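Local coordinates for protein glucosamine-6-phosphate deaminase (Bacillus subtilis, PDB 2BKX) that belongs to the glucosamine-6-phosphate isomerase/6-phosphogluconolactonase family and holds fructose -6-phosphate in a pocket of a Rossmann-like alpha/beta fold, at residues N65-Y69 and I139-E143; I133-G137 and N158-A164; R192-S198 and D228-D234. All coordinates share one frame; numbering follows the deposited sequence.

Interaction 1 (N65-Y69 and I139-E143). With F6R (fructose -6-phosphate), chain C.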
loop_
_atom_site.group_PDB
_atom_site.type_symbol
_atom_site.label_atom_id
_atom_site.label_comp_id
_atom_site.label_asym_id
_atom_site.label_seq_id
_atom_site.Cartn_x
_atom_site.Cartn_y
_atom_site.Cartn_z
ATOM N N ASN A 65 -3.117 0.183 -7.375
ATOM C CA ASN A 65 -1.996 -0.081 -6.503
ATOM C C ASN A 65 -1.143 1.170 -6.300
ATOM O O ASN A 65 -1.064 2.046 -7.168
ATOM C CB ASN A 65 -1.133 -1.232 -7.033
ATOM C CG ASN A 65 -1.432 -2.528 -6.347
ATOM O OD1 ASN A 65 -0.626 -3.006 -5.479
ATOM N ND2 ASN A 65 -2.566 -3.081 -6.637
ATOM N N LEU A 66 -0.476 1.220 -5.159
ATOM C CA LEU A 66 0.385 2.340 -4.813
ATOM C C LEU A 66 1.540 2.540 -5.752
ATOM O O LEU A 66 1.915 3.671 -6.062
ATOM C CB LEU A 66 0.951 2.157 -3.398
ATOM C CG LEU A 66 0.002 2.354 -2.239
ATOM C CD1 LEU A 66 0.589 1.817 -0.938
ATOM C CD2 LEU A 66 -0.325 3.820 -2.058
ATOM N N ASP A 67 2.177 1.443 -6.146
ATOM C CA ASP A 67 3.511 1.577 -6.707
ATOM C C ASP A 67 3.948 0.416 -7.565
ATOM O O ASP A 67 3.329 -0.652 -7.580
ATOM C CB ASP A 67 4.550 1.889 -5.598
ATOM C CG ASP A 67 4.395 1.123 -4.358
ATOM O OD1 ASP A 67 4.682 1.796 -3.338
ATOM O OD2 ASP A 67 4.032 -0.092 -4.343
ATOM N N GLU A 68 5.022 0.643 -8.320
ATOM C CA GLU A 68 5.669 -0.390 -9.129
ATOM C C GLU A 68 7.104 0.015 -9.325
ATOM O O GLU A 68 7.429 1.210 -9.367
ATOM C CB GLU A 68 4.987 -0.562 -10.472
ATOM C CG GLU A 68 5.605 -1.574 -11.438
ATOM C CD GLU A 68 5.650 -3.001 -10.906
ATOM O OE1 GLU A 68 6.405 -3.280 -9.947
ATOM O OE2 GLU A 68 4.877 -3.846 -11.442
ATOM N N TYR A 69 7.992 -0.966 -9.393
ATOM C CA TYR A 69 9.397 -0.669 -9.617
ATOM C C TYR A 69 9.616 -0.235 -11.081
ATOM O O TYR A 69 9.015 -0.772 -12.012
ATOM C CB TYR A 69 10.255 -1.889 -9.358
ATOM C CG TYR A 69 10.465 -2.279 -7.920
ATOM C CD1 TYR A 69 9.959 -3.475 -7.428
ATOM C CD2 TYR A 69 11.189 -1.484 -7.045
ATOM C CE1 TYR A 69 10.161 -3.855 -6.105
ATOM C CE2 TYR A 69 11.406 -1.844 -5.730
ATOM C CZ TYR A 69 10.925 -3.042 -5.274
ATOM O OH TYR A 69 11.191 -3.377 -3.974
ATOM N N ILE A 139 5.400 6.245 2.866
ATOM C CA ILE A 139 4.107 5.670 2.464
ATOM C C ILE A 139 4.109 5.650 0.943
ATOM O O ILE A 139 4.617 6.554 0.308
ATOM C CB ILE A 139 2.883 6.375 3.078
ATOM C CG1 ILE A 139 2.880 7.861 2.777
ATOM C CG2 ILE A 139 2.844 6.114 4.583
ATOM C CD1 ILE A 139 1.594 8.610 3.189
ATOM N N GLY A 140 3.586 4.597 0.360
ATOM C CA GLY A 140 3.968 4.269 -1.005
ATOM C C GLY A 140 5.493 4.257 -1.090
ATOM O O GLY A 140 6.146 3.773 -0.173
ATOM N N PHE A 141 6.051 4.839 -2.145
ATOM C CA PHE A 141 7.497 5.120 -2.165
ATOM C C PHE A 141 7.783 6.615 -2.091
ATOM O O PHE A 141 8.776 7.136 -2.657
ATOM C CB PHE A 141 8.201 4.463 -3.346
ATOM C CG PHE A 141 8.376 2.962 -3.225
ATOM C CD1 PHE A 141 8.220 2.204 -4.351
ATOM C CD2 PHE A 141 8.765 2.336 -2.033
ATOM C CE1 PHE A 141 8.470 0.814 -4.327
ATOM C CE2 PHE A 141 8.977 0.940 -2.002
ATOM C CZ PHE A 141 8.841 0.201 -3.146
ATOM N N ASN A 142 6.918 7.316 -1.360
ATOM C CA ASN A 142 7.151 8.722 -1.017
ATOM C C ASN A 142 8.126 8.801 0.135
ATOM O O ASN A 142 7.737 8.555 1.276
ATOM C CB ASN A 142 5.834 9.414 -0.670
ATOM C CG ASN A 142 4.874 9.395 -1.814
ATOM O OD1 ASN A 142 5.016 10.182 -2.764
ATOM N ND2 ASN A 142 3.868 8.547 -1.727
ATOM N N GLU A 143 9.402 9.041 -0.204
ATOM C CA GLU A 143 10.471 9.029 0.784
ATOM C C GLU A 143 10.521 10.346 1.542
ATOM O O GLU A 143 9.936 11.349 1.118
ATOM C CB GLU A 143 11.811 8.761 0.115
ATOM C CG GLU A 143 11.899 7.437 -0.652
ATOM C CD GLU A 143 12.134 6.195 0.169
ATOM O OE1 GLU A 143 11.750 6.146 1.352
ATOM O OE2 GLU A 143 12.747 5.219 -0.345
HETATM C C1 F6R C . 3.568 -0.991 -0.537
HETATM C C2 F6R C . 4.396 0.267 -0.360
HETATM C C3 F6R C . 5.531 0.452 0.656
HETATM C C4 F6R C . 5.543 -0.611 1.773
HETATM C C5 F6R C . 6.650 -0.407 2.794
HETATM C C6 F6R C . 6.654 -1.512 3.845
HETATM O O1 F6R C . 2.878 -1.010 -1.801
HETATM O O2 F6R C . 4.091 1.213 -1.053
HETATM O O3 F6R C . 5.352 1.698 1.306
HETATM O O4 F6R C . 4.283 -0.576 2.433
HETATM O O5 F6R C . 7.928 -0.305 2.179
HETATM O O6 F6R C . 6.997 -2.750 3.204
HETATM P P F6R C . 6.840 -4.114 4.017
HETATM O O1P F6R C . 5.364 -4.340 4.197
HETATM O O2P F6R C . 7.517 -3.888 5.342
HETATM O O3P F6R C . 7.474 -5.182 3.188
#

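Interaction 2 (I133-G137 and N158-A164). With F6R (fructose -6-phosphate), chain C.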
loop_
_atom_site.group_PDB
_atom_site.type_symbol
_atom_site.label_atom_id
_atom_site.label_comp_id
_atom_site.label_asym_id
_atom_site.label_seq_id
_atom_site.Cartn_x
_atom_site.Cartn_y
_atom_site.Cartn_z
ATOM N N ILE A 133 4.142 0.964 5.983
ATOM C CA ILE A 133 5.042 2.051 6.368
ATOM C C ILE A 133 6.469 1.588 6.217
ATOM O O ILE A 133 6.813 0.481 6.610
ATOM C CB ILE A 133 4.760 2.561 7.808
ATOM C CG1 ILE A 133 5.403 3.905 8.059
ATOM C CG2 ILE A 133 5.141 1.549 8.870
ATOM C CD1 ILE A 133 4.915 4.627 9.312
ATOM N N GLY A 134 7.294 2.437 5.647
ATOM C CA GLY A 134 8.700 2.127 5.580
ATOM C C GLY A 134 9.345 2.262 6.937
ATOM O O GLY A 134 8.831 2.946 7.840
ATOM N N ARG A 135 10.549 1.719 7.039
ATOM C CA ARG A 135 11.312 1.861 8.250
ATOM C C ARG A 135 11.563 3.332 8.547
ATOM O O ARG A 135 11.704 3.718 9.716
ATOM C CB ARG A 135 12.654 1.098 8.153
ATOM C CG ARG A 135 12.518 -0.387 8.018
ATOM C CD ARG A 135 13.886 -1.031 7.730
ATOM N NE ARG A 135 13.725 -2.468 7.535
ATOM C CZ ARG A 135 14.687 -3.340 7.246
ATOM N NH1 ARG A 135 14.369 -4.618 7.092
ATOM N NH2 ARG A 135 15.955 -2.961 7.124
ATOM N N ASN A 136 11.629 4.149 7.490
ATOM C CA ASN A 136 11.842 5.573 7.557
ATOM C C ASN A 136 10.563 6.419 7.478
ATOM O O ASN A 136 10.618 7.626 7.265
ATOM C CB ASN A 136 12.785 6.032 6.426
ATOM C CG ASN A 136 12.217 5.782 5.047
ATOM O OD1 ASN A 136 11.095 5.286 4.909
ATOM N ND2 ASN A 136 12.976 6.135 4.019
ATOM N N GLY A 137 9.406 5.778 7.611
ATOM C CA GLY A 137 8.151 6.491 7.539
ATOM C C GLY A 137 7.572 6.715 6.160
ATOM O O GLY A 137 6.520 7.331 6.039
ATOM N N ASN A 158 15.330 5.495 -1.591
ATOM C CA ASN A 158 16.395 5.685 -0.615
ATOM C C ASN A 158 17.147 4.384 -0.402
ATOM O O ASN A 158 16.599 3.278 -0.525
ATOM C CB ASN A 158 15.819 6.148 0.715
ATOM C CG ASN A 158 15.419 7.620 0.726
ATOM O OD1 ASN A 158 15.410 8.332 -0.295
ATOM N ND2 ASN A 158 15.087 8.081 1.919
ATOM N N GLU A 159 18.401 4.481 0.006
ATOM C CA GLU A 159 19.154 3.265 0.290
ATOM C C GLU A 159 18.508 2.390 1.368
ATOM O O GLU A 159 18.539 1.166 1.278
ATOM C CB GLU A 159 20.616 3.590 0.627
ATOM C CG GLU A 159 21.350 4.349 -0.528
ATOM C CD GLU A 159 21.117 3.821 -1.974
ATOM O OE1 GLU A 159 21.056 2.598 -2.249
ATOM O OE2 GLU A 159 21.019 4.668 -2.892
ATOM N N GLN A 160 17.885 2.994 2.376
ATOM C CA GLN A 160 17.217 2.174 3.409
ATOM C C GLN A 160 16.106 1.300 2.831
ATOM O O GLN A 160 15.874 0.196 3.292
ATOM C CB GLN A 160 16.654 3.047 4.507
ATOM C CG GLN A 160 16.252 2.304 5.706
ATOM C CD GLN A 160 15.412 3.136 6.599
ATOM O OE1 GLN A 160 15.848 3.568 7.661
ATOM N NE2 GLN A 160 14.215 3.408 6.158
ATOM N N THR A 161 15.403 1.815 1.825
ATOM C CA THR A 161 14.343 1.076 1.160
ATOM C C THR A 161 14.901 -0.082 0.354
ATOM O O THR A 161 14.401 -1.204 0.421
ATOM C CB THR A 161 13.564 2.017 0.278
ATOM O OG1 THR A 161 13.026 3.030 1.126
ATOM C CG2 THR A 161 12.446 1.291 -0.456
ATOM N N ARG A 162 15.997 0.181 -0.355
ATOM C CA ARG A 162 16.659 -0.903 -1.114
ATOM C C ARG A 162 17.197 -1.980 -0.159
ATOM O O ARG A 162 17.066 -3.176 -0.429
ATOM C CB ARG A 162 17.764 -0.306 -2.000
ATOM C CG ARG A 162 17.169 0.606 -3.053
ATOM C CD ARG A 162 18.185 1.158 -4.007
ATOM N NE ARG A 162 18.689 0.111 -4.891
ATOM C CZ ARG A 162 19.956 -0.244 -5.055
ATOM N NH1 ARG A 162 20.939 0.335 -4.382
ATOM N NH2 ARG A 162 20.234 -1.226 -5.895
ATOM N N GLN A 163 17.789 -1.541 0.956
ATOM C CA GLN A 163 18.303 -2.461 1.980
ATOM C C GLN A 163 17.159 -3.329 2.522
ATOM O O GLN A 163 17.286 -4.552 2.644
ATOM C CB GLN A 163 18.983 -1.627 3.091
ATOM C CG GLN A 163 19.627 -2.338 4.247
ATOM C CD GLN A 163 20.125 -1.357 5.327
ATOM O OE1 GLN A 163 21.226 -1.540 5.881
ATOM N NE2 GLN A 163 19.345 -0.303 5.619
ATOM N N ALA A 164 16.015 -2.709 2.835
ATOM C CA ALA A 164 14.888 -3.436 3.389
ATOM C C ALA A 164 14.302 -4.465 2.415
ATOM O O ALA A 164 13.864 -5.535 2.804
ATOM C CB ALA A 164 13.816 -2.487 3.818
HETATM C C1 F6R C . 3.568 -0.991 -0.537
HETATM C C2 F6R C . 4.396 0.267 -0.360
HETATM C C3 F6R C . 5.531 0.452 0.656
HETATM C C4 F6R C . 5.543 -0.611 1.773
HETATM C C5 F6R C . 6.650 -0.407 2.794
HETATM C C6 F6R C . 6.654 -1.512 3.845
HETATM O O1 F6R C . 2.878 -1.010 -1.801
HETATM O O2 F6R C . 4.091 1.213 -1.053
HETATM O O3 F6R C . 5.352 1.698 1.306
HETATM O O4 F6R C . 4.283 -0.576 2.433
HETATM O O5 F6R C . 7.928 -0.305 2.179
HETATM O O6 F6R C . 6.997 -2.750 3.204
HETATM P P F6R C . 6.840 -4.114 4.017
HETATM O O1P F6R C . 5.364 -4.340 4.197
HETATM O O2P F6R C . 7.517 -3.888 5.342
HETATM O O3P F6R C . 7.474 -5.182 3.188
HETATM O O HOH W 1 15.725 7.064 4.542
#

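Interaction 3 (R192-S198 and D228-D234)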
loop_
_atom_site.group_PDB
_atom_site.type_symbol
_atom_site.label_atom_id
_atom_site.label_comp_id
_atom_site.label_asym_id
_atom_site.label_seq_id
_atom_site.Cartn_x
_atom_site.Cartn_y
_atom_site.Cartn_z
ATOM N N ARG A 192 -10.920 6.697 2.934
ATOM C CA ARG A 192 -10.608 5.964 4.153
ATOM C C ARG A 192 -9.230 5.350 4.005
ATOM O O ARG A 192 -8.953 4.758 2.961
ATOM C CB ARG A 192 -11.621 4.838 4.388
ATOM C CG ARG A 192 -11.468 4.142 5.679
ATOM C CD ARG A 192 -12.511 3.088 5.913
ATOM N NE ARG A 192 -12.295 2.512 7.244
ATOM C CZ ARG A 192 -13.056 1.582 7.786
ATOM N NH1 ARG A 192 -14.066 1.072 7.120
ATOM N NH2 ARG A 192 -12.779 1.157 9.005
ATOM N N ILE A 193 -8.400 5.484 5.041
ATOM C CA ILE A 193 -7.059 4.922 5.010
ATOM C C ILE A 193 -6.928 3.826 6.054
ATOM O O ILE A 193 -7.404 3.992 7.173
ATOM C CB ILE A 193 -5.991 6.025 5.177
ATOM C CG1 ILE A 193 -6.011 6.922 3.876
ATOM C CG2 ILE A 193 -4.581 5.443 5.368
ATOM C CD1 ILE A 193 -5.260 8.147 3.910
ATOM N N LEU A 194 -6.299 2.723 5.667
ATOM C CA LEU A 194 -6.024 1.603 6.565
ATOM C C LEU A 194 -4.514 1.332 6.490
ATOM O O LEU A 194 -4.035 0.825 5.478
ATOM C CB LEU A 194 -6.842 0.373 6.140
ATOM C CG LEU A 194 -6.564 -0.897 6.935
ATOM C CD1 LEU A 194 -6.779 -0.674 8.412
ATOM C CD2 LEU A 194 -7.401 -2.085 6.393
ATOM N N LEU A 195 -3.803 1.737 7.544
ATOM C CA LEU A 195 -2.354 1.604 7.647
ATOM C C LEU A 195 -2.049 0.390 8.517
ATOM O O LEU A 195 -2.492 0.298 9.658
ATOM C CB LEU A 195 -1.724 2.886 8.203
ATOM C CG LEU A 195 -0.246 2.825 8.549
ATOM C CD1 LEU A 195 0.609 2.532 7.345
ATOM C CD2 LEU A 195 0.166 4.127 9.188
ATOM N N LEU A 196 -1.266 -0.537 7.960
ATOM C CA LEU A 196 -0.907 -1.782 8.618
ATOM C C LEU A 196 0.582 -1.739 8.991
ATOM O O LEU A 196 1.418 -1.432 8.166
ATOM C CB LEU A 196 -1.118 -2.959 7.662
ATOM C CG LEU A 196 -2.495 -3.052 7.024
ATOM C CD1 LEU A 196 -2.600 -4.240 6.071
ATOM C CD2 LEU A 196 -3.574 -3.095 8.088
ATOM N N ILE A 197 0.887 -2.126 10.222
ATOM C CA ILE A 197 2.251 -2.063 10.731
ATOM C C ILE A 197 2.533 -3.284 11.583
ATOM O O ILE A 197 1.875 -3.494 12.619
ATOM C CB ILE A 197 2.542 -0.794 11.536
ATOM C CG1 ILE A 197 2.027 0.459 10.834
ATOM C CG2 ILE A 197 4.075 -0.682 11.707
ATOM C CD1 ILE A 197 2.230 1.760 11.595
ATOM N N SER A 198 3.568 -4.025 11.189
ATOM C CA SER A 198 3.911 -5.278 11.854
ATOM C C SER A 198 5.422 -5.447 12.017
ATOM O O SER A 198 6.186 -5.201 11.107
ATOM C CB SER A 198 3.370 -6.486 11.038
ATOM O OG SER A 198 3.793 -7.713 11.595
ATOM N N ASP A 228 -10.156 10.047 8.298
ATOM C CA ASP A 228 -10.584 8.643 8.531
ATOM C C ASP A 228 -9.420 7.679 8.297
ATOM O O ASP A 228 -9.315 7.034 7.251
ATOM C CB ASP A 228 -11.793 8.275 7.673
ATOM C CG ASP A 228 -12.409 6.926 8.070
ATOM O OD1 ASP A 228 -11.859 6.270 8.953
ATOM O OD2 ASP A 228 -13.465 6.543 7.494
ATOM N N VAL A 229 -8.541 7.623 9.285
ATOM C CA VAL A 229 -7.360 6.773 9.259
ATOM C C VAL A 229 -7.439 5.767 10.382
ATOM O O VAL A 229 -7.594 6.139 11.547
ATOM C CB VAL A 229 -6.066 7.593 9.432
ATOM C CG1 VAL A 229 -4.842 6.699 9.399
ATOM C CG2 VAL A 229 -5.960 8.650 8.363
ATOM N N THR A 230 -7.283 4.483 10.046
ATOM C CA THR A 230 -7.182 3.430 11.034
ATOM C C THR A 230 -5.782 2.854 10.892
ATOM O O THR A 230 -5.341 2.543 9.803
ATOM C CB THR A 230 -8.225 2.366 10.783
ATOM O OG1 THR A 230 -9.514 2.950 10.906
ATOM C CG2 THR A 230 -8.119 1.162 11.720
ATOM N N VAL A 231 -5.107 2.669 12.021
ATOM C CA VAL A 231 -3.743 2.141 12.052
ATOM C C VAL A 231 -3.753 0.882 12.901
ATOM O O VAL A 231 -4.073 0.943 14.102
ATOM C CB VAL A 231 -2.718 3.152 12.639
ATOM C CG1 VAL A 231 -1.333 2.586 12.517
ATOM C CG2 VAL A 231 -2.838 4.526 12.014
ATOM N N LEU A 232 -3.393 -0.246 12.285
ATOM C CA LEU A 232 -3.326 -1.519 12.981
ATOM C C LEU A 232 -1.871 -1.812 13.254
ATOM O O LEU A 232 -1.062 -1.804 12.321
ATOM C CB LEU A 232 -3.970 -2.636 12.173
ATOM C CG LEU A 232 -5.409 -2.429 11.741
ATOM C CD1 LEU A 232 -5.853 -3.670 10.955
ATOM C CD2 LEU A 232 -6.343 -2.122 12.867
ATOM N N ILE A 233 -1.529 -2.063 14.531
ATOM C CA ILE A 233 -0.123 -2.231 14.920
ATOM C C ILE A 233 -0.022 -3.481 15.764
ATOM O O ILE A 233 -0.706 -3.571 16.778
ATOM C CB ILE A 233 0.351 -1.035 15.742
ATOM C CG1 ILE A 233 0.056 0.298 15.002
ATOM C CG2 ILE A 233 1.833 -1.125 16.030
ATOM C CD1 ILE A 233 0.338 1.589 15.790
ATOM N N ASP A 234 0.814 -4.428 15.365
ATOM C CA ASP A 234 1.010 -5.605 16.210
ATOM C C ASP A 234 1.955 -5.325 17.377
ATOM O O ASP A 234 2.529 -4.249 17.484
ATOM C CB ASP A 234 1.329 -6.855 15.422
ATOM C CG ASP A 234 2.707 -6.897 14.843
ATOM O OD1 ASP A 234 3.590 -6.067 15.180
ATOM O OD2 ASP A 234 2.928 -7.839 14.046
HETATM O O HOH W 2 -10.080 4.158 8.518
HETATM O O HOH W 3 -11.872 1.885 11.583
#

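Interaction 1 (N65-Y69 and I139-E143)
L66 and G140 bring the two backbones nearest each other, 5.6 Å between their CA atoms, where the break in strand 62-69 meets the irregular loop that follows strand 128-131. This is a ligand pocket of a Rossmann-like alpha/beta fold, built here from the broken strand and a loop. The strand is interrupted at L66 and resumes at D67-Y69, while the loop turns at G140 with a positive phi of 51°. The two segments share no direct hydrogen bond and are joined instead through fructose -6-phosphate. D67 OD2 accepts a bond from the ligand's O1 at 2.9 Å, and G140 O accepts one from its O3 at 2.7 Å.

D67, modelled in two conformations, is described here in one of them. Its CG stands between the backbone N and the carbonyl carbon (chi1 42°), which turns the carboxylate into the bend of the loop. There D67 OD1 lies 3.4 Å from G140 C and sits over one face of the F141 ring, 3.7 Å from CD1 and shifted toward the rim. L66 lines the pocket with its CD1 branch, 3.6 Å from the ligand's O2.

Farther along the strand, Y69 and F141 cross at about a right angle. Their ring planes are inclined by 37°, and Y69 CE2 approaches F141 CZ at 4.2 Å. The hydroxyl of Y69 is taken by N165, and the backbone N of F141 is hydrogen-bonded to T181 on the antiparallel strand 178-181. The loop is also braced from within, for I139 O is gripped from opposite faces of its carbonyl plane by N142 N and N142 ND2, the latter at 2.9 Å.

Interaction 2 (I133-G137 and N158-A164)
R135 lays one face of its guanidinium on A164, whose CB sits over the centre of the group, 3.6 Å from R135 CZ. R135 is modelled in two conformations; in the one described, its chain runs extended from CG to NE, which carries the guanidinium from the turn to A164. Q160 and N136 form the second half of the contact, sliding past each other in opposite directions with amide planes 53° apart. Q160, with CG anti to the backbone N (chi1 -167°), reaches out to the turn and brings NE2 to 3.4 Å from R135 CB. As modelled, Q160 NE2 also lies 3.0 Å from N136 N, two donors facing each other, so which end of the amide is nitrogen is doubtful. N136 ND2 is hydrogen-bonded to E143, and it also donates at 2.9 Å to a water that accepts equally from N158 ND2. The backbone carrying R135 and N136 is a type I turn from G134 to G137, with G137 N bonded to G134 O at 2.9 Å. Just before it, I133 O is hydrogen-bonded to K202, both residues of the ligand pocket. The contact thus sets the turn after strand 128-131 against one side of helix 159-165, which follows strand 153-156.

Interaction 3 (R192-S198 and D228-D234)
I193 and V229 begin a run of five parallel bridges that ends at I197 and I233, the axes of the short strand segments 4.8 Å apart at closest approach and 15° from parallel. This buried part is tight. Six backbone bonds join the segments, from I193 N to D228 O (2.9 Å, 174° at the hydrogen) to D234 N with I197 O, although I197 N to L232 O is bent to 139°. On one face L196 and L232 lie side by side, with L196 CD2 3.7 Å from L232 CD1; on the other, I197 CD1 reaches V231 CG1 at 3.8 Å. Beyond the bridges S198 OG donates to D234 OD2 at 2.6 Å, meeting the carboxylate from above its plane, while D234 OD1 receives G199 N and A237 N.

At the partly exposed R192 end the side chains are held more loosely. R192 NE and D228 OD1 stay 4.2 Å apart, an attraction of charges with no N-H aimed at the oxygen. A water in the guanidinium plane bridges the charges, accepting from R192 NE at 3.0 Å and lying 2.8 Å from D228 OD1; it also meets T230 OG1. With helix 203-211 between them in sequence, the two strands form a beta-alpha-beta unit, the recurring element of Rossmann-like sheets.

In the fold
Interactions 1 and 2 are interleaved along the chain and have centres about 11 Å apart; interaction 3 comes later, in series, about 16 and 18 Å from them, between centres. E143 couples the first two, its OE2 probably hydrogen-bonded to T161 OG1 and N158 N, while F141 packs on T161. Interaction 3 meets interaction 2 where I133 touches L195 and I197, but stays about 5 Å from interaction 1 at the nearest atoms. Strands 62-69, 193-197 and 229-234 belong to one mixed sheet, and the two segments of interaction 2 follow strands 128-131 and 153-156 of it. Fructose -6-phosphate touches interactions 1 and 2, so the pocket is assembled from the broken strand and loops, while interaction 3 joins two parallel strands.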